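Insect group II chitinase (Ostrinia furnacalis, PDB 5Y2A) catalyses the hydrolysis of chitin, as a glycoside hydrolase family 18 enzyme (EC 3.2.1.14) whose second catalytic domain is the part crystallised. Local coordinates at residues Y15-G20 / E275-G280; Q250-V255 / W316-D321; R279-F284 / L345-F350. All coordinates share one frame; numbering follows the deposited sequence.

Interaction 1 of 3, residues Y15-G20 / E275-G280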
loop_
_atom_site.group_PDB
_atom_site.type_symbol
_atom_site.label_atom_id
_atom_site.label_comp_id
_atom_site.label_asym_id
_atom_site.label_seq_id
_atom_site.Cartn_x
_atom_site.Cartn_y
_atom_site.Cartn_z
ATOM N N TYR A 15 10.903 3.800 10.328
ATOM C CA TYR A 15 10.027 2.659 10.619
ATOM C C TYR A 15 10.415 1.457 9.758
ATOM O O TYR A 15 9.623 0.910 8.997
ATOM C CB TYR A 15 8.568 3.041 10.389
ATOM C CG TYR A 15 8.085 4.220 11.205
ATOM C CD1 TYR A 15 7.837 4.091 12.560
ATOM C CD2 TYR A 15 7.834 5.449 10.612
ATOM C CE1 TYR A 15 7.388 5.149 13.314
ATOM C CE2 TYR A 15 7.374 6.524 11.362
ATOM C CZ TYR A 15 7.158 6.360 12.718
ATOM O OH TYR A 15 6.704 7.399 13.492
ATOM N N ARG A 16 11.674 1.067 9.875
ATOM C CA ARG A 16 12.268 0.066 9.007
ATOM C C ARG A 16 13.128 -0.868 9.836
ATOM O O ARG A 16 13.715 -0.438 10.837
ATOM C CB ARG A 16 13.136 0.724 7.927
ATOM C CG ARG A 16 12.801 0.310 6.528
ATOM C CD ARG A 16 13.400 1.268 5.526
ATOM N NE ARG A 16 12.361 2.051 4.876
ATOM C CZ ARG A 16 12.589 2.951 3.931
ATOM N NH1 ARG A 16 13.829 3.173 3.517
ATOM N NH2 ARG A 16 11.579 3.624 3.397
ATOM N N PRO A 17 13.263 -2.136 9.425
ATOM C CA PRO A 17 14.092 -3.061 10.205
ATOM C C PRO A 17 15.503 -2.501 10.296
ATOM O O PRO A 17 15.964 -1.790 9.400
ATOM C CB PRO A 17 14.045 -4.361 9.391
ATOM C CG PRO A 17 12.766 -4.270 8.604
ATOM C CD PRO A 17 12.561 -2.809 8.315
ATOM N N ASP A 18 16.176 -2.821 11.405
ATOM C CA ASP A 18 17.406 -2.120 11.783
ATOM C C ASP A 18 18.387 -1.924 10.634
ATOM O O ASP A 18 18.995 -0.855 10.517
ATOM C CB ASP A 18 18.096 -2.834 12.944
ATOM C CG ASP A 18 17.397 -2.595 14.269
ATOM O OD1 ASP A 18 16.649 -1.595 14.371
ATOM O OD2 ASP A 18 17.606 -3.391 15.210
ATOM N N ASN A 19 18.545 -2.916 9.763
ATOM C CA ASN A 19 19.556 -2.755 8.723
ATOM C C ASN A 19 19.175 -1.670 7.714
ATOM O O ASN A 19 20.055 -1.068 7.088
ATOM C CB ASN A 19 19.753 -4.088 8.003
ATOM C CG ASN A 19 20.272 -5.182 8.920
ATOM O OD1 ASN A 19 20.963 -4.914 9.903
ATOM N ND2 ASN A 19 19.945 -6.427 8.594
ATOM N N GLY A 20 17.884 -1.391 7.563
ATOM C CA GLY A 20 17.374 -0.348 6.688
ATOM C C GLY A 20 17.044 0.970 7.357
ATOM O O GLY A 20 16.765 1.963 6.684
ATOM N N GLU A 275 13.604 -5.092 3.897
ATOM C CA GLU A 275 13.645 -3.804 4.573
ATOM C C GLU A 275 12.559 -2.856 4.092
ATOM O O GLU A 275 11.929 -2.179 4.911
ATOM C CB GLU A 275 15.019 -3.154 4.379
ATOM C CG GLU A 275 16.109 -3.753 5.253
ATOM C CD GLU A 275 16.696 -5.030 4.682
ATOM O OE1 GLU A 275 16.808 -5.153 3.444
ATOM O OE2 GLU A 275 17.041 -5.920 5.484
ATOM N N THR A 276 12.306 -2.791 2.785
ATOM C CA THR A 276 11.325 -1.830 2.295
ATOM C C THR A 276 9.893 -2.351 2.332
ATOM O O THR A 276 8.962 -1.540 2.388
ATOM C CB THR A 276 11.696 -1.357 0.877
ATOM O OG1 THR A 276 11.873 -2.478 -0.004
ATOM C CG2 THR A 276 12.991 -0.525 0.928
ATOM N N ARG A 277 9.694 -3.668 2.323
ATOM C CA ARG A 277 8.392 -4.284 2.609
ATOM C C ARG A 277 7.274 -3.705 1.746
ATOM O O ARG A 277 6.184 -3.391 2.226
ATOM C CB ARG A 277 8.057 -4.122 4.094
ATOM C CG ARG A 277 9.125 -4.652 5.026
ATOM C CD ARG A 277 8.971 -4.040 6.410
ATOM N NE ARG A 277 9.416 -2.654 6.294
ATOM C CZ ARG A 277 9.088 -1.657 7.109
ATOM N NH1 ARG A 277 8.300 -1.859 8.157
ATOM N NH2 ARG A 277 9.552 -0.443 6.854
ATOM N N ALA A 278 7.536 -3.579 0.449
ATOM C CA ALA A 278 6.517 -3.050 -0.453
ATOM C C ALA A 278 6.654 -3.755 -1.792
ATOM O O ALA A 278 7.614 -3.498 -2.524
ATOM C CB ALA A 278 6.658 -1.535 -0.609
ATOM N N ARG A 279 5.678 -4.596 -2.134
ATOM C CA ARG A 279 5.740 -5.289 -3.411
ATOM C C ARG A 279 5.784 -4.270 -4.545
ATOM O O ARG A 279 5.094 -3.250 -4.513
ATOM C CB ARG A 279 4.530 -6.212 -3.582
ATOM C CG ARG A 279 4.451 -7.413 -2.614
ATOM C CD ARG A 279 3.251 -8.272 -3.004
ATOM N NE ARG A 279 3.469 -8.876 -4.318
ATOM C CZ ARG A 279 3.916 -10.111 -4.520
ATOM N NH1 ARG A 279 4.125 -10.924 -3.492
ATOM N NH2 ARG A 279 4.107 -10.551 -5.755
ATOM N N GLY A 280 6.597 -4.555 -5.557
ATOM C CA GLY A 280 6.811 -3.645 -6.667
ATOM C C GLY A 280 7.988 -2.708 -6.504
ATOM O O GLY A 280 8.315 -1.988 -7.454
HETATM O O HOH W 1 9.596 0.673 3.916
#
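In the insertion that glycoside hydrolase family 18 barrels of this type carry between strands 241-254 and 339-343, R277 of loop 275-280, which joins strands 266-269 and 281-283, reaches to Y15, R16 and P17, on the loop that follows the first barrel strand, 4-10. Its guanidinium turns its edge to the carbonyl of Y15: NH2 donates to Y15 O at an N-H...O angle of 141°, the 2.5 Å between them being unusually short and its exact length doubtful, and NH1 adds a weak bond to the same oxygen. A bend at chi3 (-73°) folds the chain back, and NE donates to E275 O at 2.9 Å from above that carbonyl's plane. P17 CD covers one face of the guanidinium, 3.7 Å from R277 NE. R16 runs obliquely past, CG 3.1 Å from E275 O, with the two guanidinium planes 70° apart. The two groups come close, R16 NE 4.2 Å from R277 NH2, but each has an acid: R16 NH1 pairs with D346, and R277 NH1 with D53 of the second subunit, which places this contact at the dimer interface. E275 CG packs 3.8 Å from G20 N. A water donates to T276 O at 2.8 Å and weakly accepts from both R16 NE and R277 NH2.

Interaction 2 of 3, residues Q250-V255 / W316-D321; sequences QSFSVV and WVSFDD
Strands 250-254 and 316-318 run antiparallel, 4.5 Å apart at closest approach, with Q250-S318 and F252-W316 as hydrogen-bonded pairs and S251-V317 as the non-hydrogen-bonded pair between them. Each hydrogen-bonded pair has one good and one weak bond: S318 N to Q250 O is 3.1 Å and F252 N to W316 O 2.7 Å, while Q250 N to S318 O and W316 N to F252 O are weak. At the middle pair the backbones close to 4.1 Å between S251 CA and V317 CA, and V317 CA and S251 CA make CA-H...O contacts to Q250 O and W316 O respectively.

F252 and W316 share one face of the sheet and run alongside each other in the same direction. Their rings form an offset edge-to-face (T-shaped) pair, planes 85° apart: the six-membered ring of W316 turns its edge toward the face of F252, and W316 CE3 comes 3.5 Å from F252 CD1. CG of W316, anti to its backbone N (chi1 -163°), carries the indole out alongside F252. W316 CB lies 3.8 Å from V254 CG2. The W316 carbonyl oxygen, besides taking the F252 N-H, lies in the plane of the F252 ring at its edge. On the opposite face V317 sets CG2 3.4 Å from Q250 O, and S251 and V317 meet CB to CB.

The polar ends look elsewhere: S318 OG bonds to G206 O, Q250 NE2 to D196 and W316 NE1 to T260 O. This pairing belongs to the insertion domain of the barrel, with strand 309-312 beyond 315-318, where Y309 stacks on W316. T266 of strand 266-269 packs on F252, and I287 of helix 284-292 covers V317.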
loop_
_atom_site.group_PDB
_atom_site.type_symbol
_atom_site.label_atom_id
_atom_site.label_comp_id
_atom_site.label_asym_id
_atom_site.label_seq_id
_atom_site.Cartn_x
_atom_site.Cartn_y
_atom_site.Cartn_z
ATOM N N GLN A 250 12.004 -0.647 -9.670
ATOM C CA GLN A 250 10.642 -1.134 -9.822
ATOM C C GLN A 250 10.702 -2.623 -10.126
ATOM O O GLN A 250 11.385 -3.036 -11.068
ATOM C CB GLN A 250 9.915 -0.390 -10.945
ATOM C CG GLN A 250 9.598 1.062 -10.626
ATOM C CD GLN A 250 8.399 1.204 -9.710
ATOM O OE1 GLN A 250 7.688 0.234 -9.439
ATOM N NE2 GLN A 250 8.173 2.417 -9.214
ATOM N N SER A 251 10.004 -3.425 -9.325
ATOM C CA SER A 251 10.080 -4.872 -9.423
ATOM C C SER A 251 8.786 -5.446 -9.979
ATOM O O SER A 251 7.704 -4.860 -9.838
ATOM C CB SER A 251 10.375 -5.508 -8.064
ATOM O OG SER A 251 9.226 -5.449 -7.245
ATOM N N PHE A 252 8.923 -6.611 -10.610
ATOM C CA PHE A 252 7.837 -7.276 -11.310
ATOM C C PHE A 252 7.913 -8.774 -11.064
ATOM O O PHE A 252 8.992 -9.332 -10.846
ATOM C CB PHE A 252 7.893 -7.077 -12.836
ATOM C CG PHE A 252 7.962 -5.641 -13.295
ATOM C CD1 PHE A 252 9.128 -4.900 -13.160
ATOM C CD2 PHE A 252 6.883 -5.066 -13.946
ATOM C CE1 PHE A 252 9.197 -3.598 -13.620
ATOM C CE2 PHE A 252 6.948 -3.764 -14.413
ATOM C CZ PHE A 252 8.102 -3.030 -14.249
ATOM N N SER A 253 6.756 -9.426 -11.136
ATOM C CA SER A 253 6.672 -10.879 -11.260
ATOM C C SER A 253 6.212 -11.201 -12.681
ATOM O O SER A 253 5.148 -10.738 -13.103
ATOM C CB SER A 253 5.717 -11.463 -10.219
ATOM O OG SER A 253 6.175 -11.187 -8.895
ATOM N N VAL A 254 7.018 -11.990 -13.420
ATOM C CA VAL A 254 6.832 -12.184 -14.858
ATOM C C VAL A 254 5.986 -13.428 -15.118
ATOM O O VAL A 254 6.164 -14.468 -14.472
ATOM C CB VAL A 254 8.194 -12.284 -15.574
ATOM C CG1 VAL A 254 8.002 -12.447 -17.101
ATOM C CG2 VAL A 254 9.054 -11.044 -15.285
ATOM N N VAL A 255 5.071 -13.324 -16.088
ATOM C CA VAL A 255 4.240 -14.462 -16.472
ATOM C C VAL A 255 5.123 -15.641 -16.875
ATOM O O VAL A 255 6.138 -15.478 -17.564
ATOM C CB VAL A 255 3.283 -14.051 -17.603
ATOM C CG1 VAL A 255 2.618 -15.269 -18.228
ATOM C CG2 VAL A 255 2.238 -13.069 -17.086
ATOM N N TRP A 316 11.975 -9.712 -11.467
ATOM C CA TRP A 316 12.542 -8.803 -12.460
ATOM C C TRP A 316 12.503 -7.397 -11.881
ATOM O O TRP A 316 11.426 -6.916 -11.524
ATOM C CB TRP A 316 11.716 -8.890 -13.743
ATOM C CG TRP A 316 12.313 -8.353 -15.015
ATOM C CD1 TRP A 316 12.811 -9.087 -16.051
ATOM C CD2 TRP A 316 12.388 -6.977 -15.425
ATOM N NE1 TRP A 316 13.220 -8.253 -17.069
ATOM C CE2 TRP A 316 12.971 -6.955 -16.710
ATOM C CE3 TRP A 316 12.030 -5.759 -14.823
ATOM C CZ2 TRP A 316 13.219 -5.764 -17.403
ATOM C CZ3 TRP A 316 12.265 -4.580 -15.513
ATOM C CH2 TRP A 316 12.859 -4.588 -16.792
ATOM N N VAL A 317 13.655 -6.733 -11.778
ATOM C CA VAL A 317 13.700 -5.388 -11.210
ATOM C C VAL A 317 14.643 -4.530 -12.045
ATOM O O VAL A 317 15.776 -4.933 -12.326
ATOM C CB VAL A 317 14.126 -5.399 -9.725
ATOM C CG1 VAL A 317 15.510 -6.034 -9.533
ATOM C CG2 VAL A 317 14.065 -3.988 -9.116
ATOM N N SER A 318 14.175 -3.352 -12.444
ATOM C CA SER A 318 14.981 -2.389 -13.181
ATOM C C SER A 318 15.400 -1.248 -12.261
ATOM O O SER A 318 14.653 -0.851 -11.369
ATOM C CB SER A 318 14.206 -1.831 -14.373
ATOM O OG SER A 318 12.974 -1.257 -13.952
ATOM N N PHE A 319 16.594 -0.708 -12.493
ATOM C CA PHE A 319 17.178 0.236 -11.544
ATOM C C PHE A 319 18.350 0.945 -12.205
ATOM O O PHE A 319 18.864 0.505 -13.238
ATOM C CB PHE A 319 17.648 -0.490 -10.277
ATOM C CG PHE A 319 18.689 -1.550 -10.546
ATOM C CD1 PHE A 319 18.318 -2.816 -10.998
ATOM C CD2 PHE A 319 20.038 -1.280 -10.357
ATOM C CE1 PHE A 319 19.279 -3.786 -11.260
ATOM C CE2 PHE A 319 20.999 -2.248 -10.608
ATOM C CZ PHE A 319 20.617 -3.501 -11.059
ATOM N N ASP A 320 18.787 2.039 -11.578
ATOM C CA ASP A 320 20.023 2.715 -11.952
ATOM C C ASP A 320 21.146 2.247 -11.034
ATOM O O ASP A 320 20.984 2.225 -9.809
ATOM C CB ASP A 320 19.880 4.238 -11.868
ATOM C CG ASP A 320 19.126 4.818 -13.044
ATOM O OD1 ASP A 320 18.849 4.064 -13.995
ATOM O OD2 ASP A 320 18.810 6.028 -13.025
ATOM N N ASP A 321 22.280 1.884 -11.628
ATOM C CA ASP A 321 23.473 1.532 -10.882
ATOM C C ASP A 321 24.438 2.715 -10.893
ATOM O O ASP A 321 24.105 3.810 -11.362
ATOM C CB ASP A 321 24.116 0.261 -11.462
ATOM C CG ASP A 321 24.784 0.492 -12.818
ATOM O OD1 ASP A 321 24.391 1.419 -13.556
ATOM O OD2 ASP A 321 25.700 -0.282 -13.159
#

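Interaction 3 of 3, residues R279-F284 / L345-F350; sequences RGFLSF and LDLDDF
The apolar part of this contact is L347, held by F281 and S283 of strand 281-283, where the insertion domain meets the loop leaving the last barrel strand, 339-343. F281 extends with CG anti to its backbone N (chi1 178°) and presents the tip of its ring: CZ meets both methyls of L347, more closely CD1, which sits 3.5 Å away in the ring plane at the edge, and the two side chains cross at about a right angle. L347 CD2 also meets S283 CB, at 3.8 Å, so the fork of the leucine touches both residues.

A single direct hydrogen bond crosses, a weak one from F284 N to L347 O at 3.1 Å; F284 CB lies 3.5 Å from the same L347 O. The donor belongs to the first turn of helix 284-292, whose N-cap is S283; S283 N bonds in turn to E286, as in a capping box.

Carboxylate bonds hold the turn in 345-350. D348 OD1 takes a weak bond from D349 N at 2.8 Å, and the two oxygens of D348 accept L362 N and L363 N at the start of helix 361-371, a placement that would tend to stabilise a negative charge. F284 CD2 approaches the same OD1 at 4.3 Å. D349, the centre of an inverse gamma turn, sends OD2 to the backbone N of Y354 and C355.

Around the contact, L347 also rests on F247 and Y248 of strand 241-254, and Y248 stacks on F281. F284 lies against L362 of helix 361-371 and against C355, whose disulfide with C288 ties helix 284-292 to the loop running on from strand 339-343.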
loop_
_atom_site.group_PDB
_atom_site.type_symbol
_atom_site.label_atom_id
_atom_site.label_comp_id
_atom_site.label_asym_id
_atom_site.label_seq_id
_atom_site.Cartn_x
_atom_site.Cartn_y
_atom_site.Cartn_z
ATOM N N ARG A 279 5.678 -4.596 -2.134
ATOM C CA ARG A 279 5.740 -5.289 -3.411
ATOM C C ARG A 279 5.784 -4.270 -4.545
ATOM O O ARG A 279 5.094 -3.250 -4.513
ATOM C CB ARG A 279 4.530 -6.212 -3.582
ATOM C CG ARG A 279 4.451 -7.413 -2.614
ATOM C CD ARG A 279 3.251 -8.272 -3.004
ATOM N NE ARG A 279 3.469 -8.876 -4.318
ATOM C CZ ARG A 279 3.916 -10.111 -4.520
ATOM N NH1 ARG A 279 4.125 -10.924 -3.492
ATOM N NH2 ARG A 279 4.107 -10.551 -5.755
ATOM N N GLY A 280 6.597 -4.555 -5.557
ATOM C CA GLY A 280 6.811 -3.645 -6.667
ATOM C C GLY A 280 7.988 -2.708 -6.504
ATOM O O GLY A 280 8.315 -1.988 -7.454
ATOM N N PHE A 281 8.689 -2.768 -5.372
ATOM C CA PHE A 281 9.682 -1.776 -4.996
ATOM C C PHE A 281 10.840 -2.493 -4.313
ATOM O O PHE A 281 10.619 -3.386 -3.491
ATOM C CB PHE A 281 9.027 -0.733 -4.065
ATOM C CG PHE A 281 9.956 0.325 -3.558
ATOM C CD1 PHE A 281 10.748 0.106 -2.438
ATOM C CD2 PHE A 281 9.995 1.570 -4.168
ATOM C CE1 PHE A 281 11.589 1.093 -1.960
ATOM C CE2 PHE A 281 10.838 2.565 -3.691
ATOM C CZ PHE A 281 11.632 2.324 -2.587
ATOM N N LEU A 282 12.071 -2.126 -4.673
ATOM C CA LEU A 282 13.264 -2.622 -3.987
ATOM C C LEU A 282 14.278 -1.494 -3.908
ATOM O O LEU A 282 14.526 -0.815 -4.909
ATOM C CB LEU A 282 13.890 -3.826 -4.715
ATOM C CG LEU A 282 13.116 -5.151 -4.774
ATOM C CD1 LEU A 282 13.808 -6.138 -5.718
ATOM C CD2 LEU A 282 12.969 -5.761 -3.380
ATOM N N SER A 283 14.856 -1.290 -2.725
ATOM C CA SER A 283 15.934 -0.320 -2.592
ATOM C C SER A 283 17.156 -0.793 -3.366
ATOM O O SER A 283 17.300 -1.978 -3.686
ATOM C CB SER A 283 16.308 -0.121 -1.121
ATOM O OG SER A 283 16.965 -1.278 -0.610
ATOM N N PHE A 284 18.051 0.148 -3.662
ATOM C CA PHE A 284 19.289 -0.232 -4.332
ATOM C C PHE A 284 20.054 -1.268 -3.519
ATOM O O PHE A 284 20.604 -2.219 -4.085
ATOM C CB PHE A 284 20.168 0.993 -4.597
ATOM C CG PHE A 284 21.436 0.663 -5.355
ATOM C CD1 PHE A 284 21.375 0.101 -6.627
ATOM C CD2 PHE A 284 22.681 0.885 -4.785
ATOM C CE1 PHE A 284 22.533 -0.215 -7.321
ATOM C CE2 PHE A 284 23.848 0.571 -5.480
ATOM C CZ PHE A 284 23.770 0.019 -6.748
ATOM N N LEU A 345 17.741 9.396 0.031
ATOM C CA LEU A 345 18.967 9.079 0.770
ATOM C C LEU A 345 18.965 7.662 1.333
ATOM O O LEU A 345 19.986 6.965 1.297
ATOM C CB LEU A 345 19.152 10.067 1.922
ATOM C CG LEU A 345 19.505 11.502 1.564
ATOM C CD1 LEU A 345 19.637 12.350 2.816
ATOM C CD2 LEU A 345 20.803 11.478 0.824
ATOM N N ASP A 346 17.835 7.236 1.889
ATOM C CA ASP A 346 17.743 5.988 2.634
ATOM C C ASP A 346 17.693 4.748 1.752
ATOM O O ASP A 346 17.744 3.632 2.285
ATOM C CB ASP A 346 16.483 6.021 3.488
ATOM C CG ASP A 346 15.270 6.392 2.672
ATOM O OD1 ASP A 346 15.092 7.592 2.369
ATOM O OD2 ASP A 346 14.519 5.474 2.290
ATOM N N LEU A 347 17.549 4.901 0.434
ATOM C CA LEU A 347 17.462 3.748 -0.451
ATOM C C LEU A 347 18.784 3.425 -1.127
ATOM O O LEU A 347 18.948 2.305 -1.627
ATOM C CB LEU A 347 16.376 3.974 -1.511
ATOM C CG LEU A 347 15.009 4.297 -0.888
ATOM C CD1 LEU A 347 14.031 4.805 -1.952
ATOM C CD2 LEU A 347 14.432 3.082 -0.137
ATOM N N ASP A 348 19.711 4.382 -1.151
ATOM C CA ASP A 348 21.116 4.137 -1.448
ATOM C C ASP A 348 21.665 3.112 -0.459
ATOM O O ASP A 348 21.076 2.854 0.590
ATOM C CB ASP A 348 21.892 5.458 -1.328
ATOM C CG ASP A 348 23.208 5.487 -2.109
ATOM O OD1 ASP A 348 23.645 4.468 -2.683
ATOM O OD2 ASP A 348 23.820 6.574 -2.129
ATOM N N ASP A 349 22.820 2.533 -0.784
ATOM C CA ASP A 349 23.509 1.672 0.180
ATOM C C ASP A 349 24.249 2.564 1.179
ATOM O O ASP A 349 25.480 2.635 1.214
ATOM C CB ASP A 349 24.455 0.706 -0.522
ATOM C CG ASP A 349 25.044 -0.328 0.428
ATOM O OD1 ASP A 349 24.411 -0.607 1.467
ATOM O OD2 ASP A 349 26.130 -0.873 0.135
ATOM N N PHE A 350 23.459 3.265 2.005
ATOM C CA PHE A 350 24.024 4.309 2.858
ATOM C C PHE A 350 24.928 3.731 3.948
ATOM O O PHE A 350 25.834 4.423 4.423
ATOM C CB PHE A 350 22.907 5.174 3.466
ATOM C CG PHE A 350 22.005 4.442 4.435
ATOM C CD1 PHE A 350 20.927 3.698 3.984
ATOM C CD2 PHE A 350 22.219 4.535 5.806
ATOM C CE1 PHE A 350 20.092 3.027 4.885
ATOM C CE2 PHE A 350 21.394 3.872 6.710
ATOM C CZ PHE A 350 20.329 3.118 6.248
#

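The three contacts join the insertion domain internally and to the barrel. Interactions 1 and 3, centres about 8 Å apart, share R279 and G280 and both set the insertion against barrel loops; a salt bridge from R16 NH1 to D346 OD2, 2.7 Å, connects them, and T276 CG2 packs 3.6 Å from F281 CE1. Interaction 2 lies about 17 Å from interaction 1 and 13 Å from interaction 3, centre to centre, and pairs strands within the insertion. G280 O, probably hydrogen-bonded to S251 N at 2.9 Å, links it to both. The glycan at Y212, N225 and N229, outside these segments, is probably N-linked to N225 and does not mark the substrate site.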